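Local structure of phosphomethylpyrimidine kinase (Pyrococcus furiosus, 2PB9) at residues A51-K54 / G55-K59. The protein probably makes thiamine phosphate through its C-terminal ThiN domain, the part described here, and probably phosphorylates hydroxymethylpyrimidine and its phosphate through its ThiD section. Sequence-based numbering, arbitrary orientation.
Sequences AGVK and GRIVK. With PO4 (phosphate ion), chain C.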
loop_
_atom_site.group_PDB
_atom_site.type_symbol
_atom_site.label_atom_id
_atom_site.label_comp_id
_atom_site.label_asym_id
_atom_site.label_seq_id
_atom_site.Cartn_x
_atom_site.Cartn_y
_atom_site.Cartn_z
ATOM N N ALA A 51 25.957 3.968 20.328
ATOM C CA ALA A 51 25.729 5.367 20.673
ATOM C C ALA A 51 24.982 6.085 19.544
ATOM O O ALA A 51 25.320 5.944 18.373
ATOM C CB ALA A 51 27.064 6.066 20.970
ATOM N N GLY A 52 23.953 6.842 19.911
ATOM C CA GLY A 52 23.173 7.566 18.925
ATOM C C GLY A 52 22.771 8.925 19.462
ATOM O O GLY A 52 23.069 9.258 20.616
ATOM N N VAL A 53 22.098 9.718 18.636
ATOM C CA VAL A 53 21.674 11.039 19.067
ATOM C C VAL A 53 20.299 10.947 19.720
ATOM O O VAL A 53 19.326 10.499 19.101
ATOM C CB VAL A 53 21.619 12.029 17.877
ATOM C CG1 VAL A 53 21.269 13.425 18.380
ATOM C CG2 VAL A 53 22.963 12.052 17.151
ATOM N N LYS A 54 20.223 11.361 20.982
ATOM C CA LYS A 54 18.957 11.313 21.703
ATOM C C LYS A 54 18.000 12.363 21.163
ATOM O O LYS A 54 18.200 13.558 21.362
ATOM C CB LYS A 54 19.184 11.541 23.193
ATOM C CG LYS A 54 17.920 11.480 23.992
ATOM C CD LYS A 54 18.187 11.739 25.454
ATOM C CE LYS A 54 16.883 11.714 26.240
ATOM N NZ LYS A 54 17.105 12.076 27.657
ATOM N N GLY A 55 16.958 11.907 20.477
ATOM C CA GLY A 55 15.984 12.819 19.911
ATOM C C GLY A 55 16.261 13.042 18.439
ATOM O O GLY A 55 15.550 13.791 17.778
ATOM N N ARG A 56 17.308 12.392 17.937
ATOM C CA ARG A 56 17.714 12.494 16.536
ATOM C C ARG A 56 18.030 13.926 16.112
ATOM O O ARG A 56 18.185 14.815 16.947
ATOM C CB ARG A 56 16.619 11.911 15.639
ATOM C CG ARG A 56 16.237 10.492 16.018
ATOM C CD ARG A 56 14.983 10.045 15.302
ATOM N NE ARG A 56 14.388 8.848 15.890
ATOM C CZ ARG A 56 13.085 8.586 15.853
ATOM N NH1 ARG A 56 12.257 9.438 15.263
ATOM N NH2 ARG A 56 12.604 7.472 16.390
ATOM N N ILE A 57 18.150 14.132 14.807
ATOM C CA ILE A 57 18.429 15.456 14.257
ATOM C C ILE A 57 17.270 15.768 13.311
ATOM O O ILE A 57 17.031 15.037 12.346
ATOM C CB ILE A 57 19.763 15.463 13.485
ATOM C CG1 ILE A 57 20.828 14.730 14.305
ATOM C CG2 ILE A 57 20.210 16.899 13.225
ATOM C CD1 ILE A 57 22.155 14.541 13.590
ATOM N N VAL A 58 16.549 16.847 13.599
ATOM C CA VAL A 58 15.374 17.227 12.811
ATOM C C VAL A 58 15.518 18.540 12.034
ATOM O O VAL A 58 16.415 19.346 12.316
ATOM C CB VAL A 58 14.144 17.342 13.748
ATOM C CG1 VAL A 58 14.010 16.081 14.572
ATOM C CG2 VAL A 58 14.296 18.530 14.687
ATOM N N LYS A 59 14.643 18.747 11.048
ATOM C CA LYS A 59 14.679 19.993 10.280
ATOM C C LYS A 59 14.335 21.095 11.267
ATOM O O LYS A 59 13.343 21.006 11.997
ATOM C CB LYS A 59 13.636 20.031 9.157
ATOM C CG LYS A 59 13.830 19.069 7.991
ATOM C CD LYS A 59 13.008 19.554 6.777
ATOM C CE LYS A 59 12.774 18.459 5.699
ATOM N NZ LYS A 59 13.978 17.992 4.890
HETATM P P PO4 C . 16.164 5.756 15.730
HETATM O O1 PO4 C . 15.612 6.118 14.399
HETATM O O2 PO4 C . 16.504 7.002 16.478
HETATM O O3 PO4 C . 15.113 4.993 16.491
HETATM O O4 PO4 C . 17.380 4.917 15.552
#
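V53 and R56 meet across a type II beta turn, a local contact that links strand 50-53 of the mixed sheet of the ThiN domain to strand 57-59, which pairs with strand 64-66 in a separate two-stranded sheet. One backbone bond closes the turn: R56 N donates to V53 O over 3.0 Å. G55 holds the third position with a positive phi of 99°, a backbone region readily open to glycine and usual for it at this place in a type II turn. On the side facing helix 5-21, CG1 of V53 lies anti to its backbone N (chi1 -176°), which lays it alongside the R56 backbone, 3.7 Å from R56 O. The same methyl comes within 4.3 Å of I57 CG1, and both side chains pack on V16 of helix 5-21 and on A66, so V53 and I57 give the turn an apolar face against helix 5-21 and strand 64-66. K54 points away with its chain extended toward the second subunit, where its ammonium group makes a cation-pi contact with Y60 of that subunit. R56 also leaves the turn, reaching a phosphate ion that probably came from the crystallisation liquor and is held as well by S75 OG and the backbone N of H77 and L78. Its guanidinium is tied at several points: NH1 to V31 O and NH2 by a salt bridge to E30 of the second subunit, which should restrict its rotation. The phosphate sits at an edge of the guanidinium, near its plane, where R56 NE donates to PO4 O2 over 2.9 Å at an angle of 155°.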